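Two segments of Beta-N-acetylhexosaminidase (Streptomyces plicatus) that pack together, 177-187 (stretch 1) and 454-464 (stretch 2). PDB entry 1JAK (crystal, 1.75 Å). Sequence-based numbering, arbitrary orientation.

Stretch 1 (177-187) KRYIDRVARYK
Stretch 2 454-464: DPDQLDYMAFP

Stretch 1 is helical from Lys 177 through Val 183, in a helix that begins earlier in the chain, and residues 455-462 form a second helix. The two run in nearly the same direction, with a signed crossing angle of -22° and axes 11.1 Å apart at closest approach. In register, Tyr 179 CA lies 7.9 Å from Pro 455 CA, and 430 Å² of surface is buried in total.

Stretch 2 opens with Asp 454, the N-cap in extended conformation (phi/psi -142/158; chi1 p). Its OD1 accepts from Gln 457 N at 2.9 Å, capping the first turn. Pro 455 (phi/psi -51/-37, C-gamma exo pucker) directs its CB toward stretch 1, where it covers one face of the Arg 178 guanidinium, 3.3 Å from CZ. Arg 178 reaches this position with chi1 to chi3 all t, an extended chain; Asp 456 OD1 and Asp 459 OD2 lie at the edge of its guanidinium, near the plane.

The CA-to-CB bond of Asp 456 points away from stretch 1, yet with chi1 m its end comes nearer, and OD1 accepts from Arg 178 NH2 at 2.9 Å in a salt bridge. Water 2 links the same pair, accepting from Arg 178 NH1 (3.1 Å) and donating to Asp 456 OD1 (2.7 Å). The CA-to-CB bond of Gln 457 also points away.

Asp 459, one helical turn after Pro 455, has its CA-to-CB bond toward stretch 1 and accepts from both Arg 178 and Arg 182. With chi1 m, its OD2 accepts from Arg 178 NH2 at 2.8 Å and from Arg 182 NH2 at 2.9 Å, while its OD1 takes Arg 182 NE at 2.9 Å. The last two bonds make a bidentate salt bridge, nearly straight at 166° and 170°, which the m, m, t chain of Arg 182 presents edge-on. Water 1 completes the network: it accepts from Arg 178 NE (2.9 Å) and donates to Asp 459 OD1 (2.8 Å) and Pro 455 O (2.9 Å).

Beyond the acids the contact becomes apolar. Ala 462 CB sits at the edge of the Tyr 179 ring, 3.7 Å from OH and 4.1 Å from CE1; Tyr 179 has chi1 t. Phe 463, the first residue to leave helical geometry (phi/psi -103/143, chi1 m), brings its ring close to Arg 182, with Phe 463 CE1 3.9 Å from Arg 182 CD. Its CE2 lies 3.5 Å from Tyr 186 OH, edge to edge, Tyr 186 (chi1 m) standing within the type I turn from Ala 184 to Lys 187. A cis peptide bond then leads into Pro 464.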

# COMPACT_ATOMS: atom_id res chain seq x y z
N LYS A 177 8.71 5.39 -6.24
CA LYS A 177 9.16 4.07 -6.68
C LYS A 177 9.84 3.37 -5.51
O LYS A 177 9.69 2.16 -5.33
CB LYS A 177 10.15 4.20 -7.85
CG LYS A 177 9.50 4.58 -9.16
CD LYS A 177 10.52 4.61 -10.29
CE LYS A 177 9.84 4.88 -11.62
NZ LYS A 177 10.83 4.95 -12.75
N ARG A 178 10.59 4.13 -4.73
CA ARG A 178 11.26 3.58 -3.56
C ARG A 178 10.23 3.05 -2.57
O ARG A 178 10.39 1.94 -2.04
CB ARG A 178 12.14 4.66 -2.90
CG ARG A 178 12.64 4.29 -1.50
CD ARG A 178 13.69 5.27 -1.01
NE ARG A 178 13.82 5.27 0.45
CZ ARG A 178 14.84 5.82 1.11
NH1 ARG A 178 15.81 6.43 0.44
NH2 ARG A 178 14.87 5.79 2.43
N TYR A 179 9.17 3.81 -2.32
CA TYR A 179 8.15 3.35 -1.38
C TYR A 179 7.43 2.14 -1.95
O TYR A 179 7.05 1.22 -1.21
CB TYR A 179 7.15 4.47 -1.06
CG TYR A 179 6.38 4.20 0.21
CD1 TYR A 179 7.03 4.20 1.45
CD2 TYR A 179 5.03 3.88 0.17
CE1 TYR A 179 6.34 3.89 2.62
CE2 TYR A 179 4.33 3.57 1.35
CZ TYR A 179 5.00 3.57 2.56
OH TYR A 179 4.33 3.24 3.72
N ILE A 180 7.22 2.13 -3.26
CA ILE A 180 6.57 1.00 -3.92
C ILE A 180 7.39 -0.26 -3.64
O ILE A 180 6.84 -1.31 -3.31
CB ILE A 180 6.47 1.24 -5.45
CG1 ILE A 180 5.29 2.17 -5.74
CG2 ILE A 180 6.33 -0.09 -6.20
CD1 ILE A 180 5.24 2.69 -7.16
N ASP A 181 8.71 -0.15 -3.75
CA ASP A 181 9.55 -1.32 -3.50
C ASP A 181 9.47 -1.75 -2.04
O ASP A 181 9.56 -2.95 -1.74
CB ASP A 181 10.99 -1.04 -3.93
CG ASP A 181 11.11 -0.88 -5.44
OD1 ASP A 181 10.34 -1.54 -6.16
OD2 ASP A 181 11.98 -0.12 -5.90
N ARG A 182 9.30 -0.80 -1.12
CA ARG A 182 9.19 -1.14 0.29
C ARG A 182 7.94 -2.00 0.52
O ARG A 182 8.00 -3.02 1.21
CB ARG A 182 9.05 0.12 1.16
CG ARG A 182 10.25 1.07 1.14
CD ARG A 182 11.50 0.43 1.75
NE ARG A 182 12.49 1.44 2.10
CZ ARG A 182 13.72 1.50 1.60
NH1 ARG A 182 14.14 0.60 0.71
NH2 ARG A 182 14.55 2.46 1.99
N VAL A 183 6.82 -1.59 -0.06
CA VAL A 183 5.57 -2.32 0.14
C VAL A 183 5.47 -3.63 -0.62
O VAL A 183 4.83 -4.57 -0.15
CB VAL A 183 4.33 -1.44 -0.19
CG1 VAL A 183 4.43 -0.10 0.54
CG2 VAL A 183 4.21 -1.23 -1.69
N ALA A 184 6.12 -3.70 -1.78
CA ALA A 184 6.10 -4.91 -2.59
C ALA A 184 6.63 -6.12 -1.82
O ALA A 184 6.24 -7.26 -2.08
CB ALA A 184 6.91 -4.70 -3.87
N ARG A 185 7.52 -5.87 -0.87
CA ARG A 185 8.11 -6.93 -0.07
C ARG A 185 7.09 -7.77 0.68
O ARG A 185 7.32 -8.95 0.94
CB ARG A 185 9.07 -6.36 0.98
CG ARG A 185 10.36 -5.77 0.44
CD ARG A 185 11.09 -5.01 1.54
NE ARG A 185 12.37 -4.47 1.08
CZ ARG A 185 13.52 -5.14 1.13
NH1 ARG A 185 13.57 -6.37 1.63
NH2 ARG A 185 14.63 -4.58 0.65
N TYR A 186 5.96 -7.16 1.02
CA TYR A 186 4.96 -7.85 1.83
C TYR A 186 3.66 -8.24 1.15
O TYR A 186 2.64 -8.45 1.81
CB TYR A 186 4.72 -7.01 3.08
CG TYR A 186 6.03 -6.65 3.74
CD1 TYR A 186 6.84 -7.63 4.31
CD2 TYR A 186 6.54 -5.35 3.66
CE1 TYR A 186 8.12 -7.33 4.78
CE2 TYR A 186 7.82 -5.04 4.13
CZ TYR A 186 8.60 -6.04 4.69
OH TYR A 186 9.88 -5.76 5.12
N LYS A 187 3.71 -8.35 -0.17
CA LYS A 187 2.57 -8.78 -0.96
C LYS A 187 1.35 -7.86 -1.01
O LYS A 187 0.24 -8.32 -1.26
CB LYS A 187 2.15 -10.20 -0.52
CG LYS A 187 3.30 -11.22 -0.60
CD LYS A 187 2.82 -12.64 -0.30
CE LYS A 187 3.95 -13.67 -0.40
NZ LYS A 187 4.91 -13.61 0.74
N ASP A 454 11.09 13.44 4.05
CA ASP A 454 12.09 12.72 3.27
C ASP A 454 11.89 11.21 3.36
O ASP A 454 11.25 10.71 4.29
CB ASP A 454 13.51 13.11 3.69
CG ASP A 454 13.88 12.62 5.06
OD1 ASP A 454 13.85 11.39 5.28
OD2 ASP A 454 14.23 13.47 5.91
N PRO A 455 12.40 10.46 2.37
CA PRO A 455 12.28 9.00 2.32
C PRO A 455 12.67 8.25 3.58
O PRO A 455 12.04 7.25 3.92
CB PRO A 455 13.15 8.63 1.12
CG PRO A 455 12.96 9.80 0.21
CD PRO A 455 13.09 10.97 1.16
N ASP A 456 13.71 8.71 4.26
CA ASP A 456 14.15 8.04 5.48
C ASP A 456 13.12 8.18 6.60
O ASP A 456 12.94 7.26 7.40
CB ASP A 456 15.50 8.59 5.95
CG ASP A 456 16.63 8.28 4.98
OD1 ASP A 456 16.51 7.30 4.23
OD2 ASP A 456 17.64 9.01 4.99
N GLN A 457 12.44 9.32 6.65
CA GLN A 457 11.42 9.54 7.67
C GLN A 457 10.22 8.65 7.35
O GLN A 457 9.55 8.15 8.26
CB GLN A 457 11.01 11.01 7.71
CG GLN A 457 12.17 11.94 8.08
CD GLN A 457 11.74 13.38 8.20
OE1 GLN A 457 10.89 13.85 7.45
NE2 GLN A 457 12.35 14.10 9.13
N LEU A 458 9.93 8.47 6.07
CA LEU A 458 8.83 7.60 5.68
C LEU A 458 9.12 6.19 6.20
O LEU A 458 8.24 5.53 6.75
CB LEU A 458 8.67 7.55 4.16
CG LEU A 458 8.27 8.84 3.45
CD1 LEU A 458 8.12 8.56 1.96
CD2 LEU A 458 6.97 9.38 4.03
N ASP A 459 10.36 5.74 6.03
CA ASP A 459 10.74 4.40 6.50
C ASP A 459 10.59 4.23 8.01
O ASP A 459 10.05 3.23 8.47
CB ASP A 459 12.20 4.07 6.13
CG ASP A 459 12.40 3.79 4.65
OD1 ASP A 459 11.45 3.32 3.99
OD2 ASP A 459 13.52 4.02 4.15
N TYR A 460 11.06 5.21 8.77
CA TYR A 460 10.99 5.14 10.22
C TYR A 460 9.57 4.99 10.76
O TYR A 460 9.35 4.31 11.77
CB TYR A 460 11.66 6.36 10.85
CG TYR A 460 11.63 6.36 12.36
CD1 TYR A 460 12.52 5.57 13.09
CD2 TYR A 460 10.69 7.11 13.05
CE1 TYR A 460 12.47 5.55 14.49
CE2 TYR A 460 10.62 7.09 14.44
CZ TYR A 460 11.51 6.31 15.15
OH TYR A 460 11.44 6.30 16.52
N MET A 461 8.61 5.62 10.09
CA MET A 461 7.22 5.55 10.53
C MET A 461 6.49 4.35 9.91
O MET A 461 5.55 3.82 10.50
CB MET A 461 6.48 6.85 10.19
CG MET A 461 6.99 8.07 10.96
SD MET A 461 7.07 7.82 12.75
CE MET A 461 5.31 7.81 13.19
N ALA A 462 6.93 3.92 8.73
CA ALA A 462 6.30 2.78 8.07
C ALA A 462 6.75 1.46 8.68
O ALA A 462 5.95 0.53 8.82
CB ALA A 462 6.60 2.80 6.58
N PHE A 463 8.03 1.37 9.04
CA PHE A 463 8.57 0.15 9.64
C PHE A 463 8.74 0.33 11.14
O PHE A 463 9.22 1.37 11.60
CB PHE A 463 9.92 -0.19 9.00
CG PHE A 463 9.83 -0.59 7.55
CD1 PHE A 463 9.75 0.37 6.55
CD2 PHE A 463 9.80 -1.94 7.19
CE1 PHE A 463 9.65 -0.00 5.21
CE2 PHE A 463 9.70 -2.32 5.85
CZ PHE A 463 9.63 -1.35 4.86
N PRO A 464 8.49 -0.73 11.93
CA PRO A 464 8.07 -2.09 11.57
C PRO A 464 6.58 -2.46 11.49
O PRO A 464 6.26 -3.64 11.45
CB PRO A 464 8.76 -2.92 12.64
CG PRO A 464 8.51 -2.07 13.86
CD PRO A 464 8.77 -0.64 13.37
O HOH W 1 11.29 5.27 1.94
O HOH W 2 18.26 6.57 2.31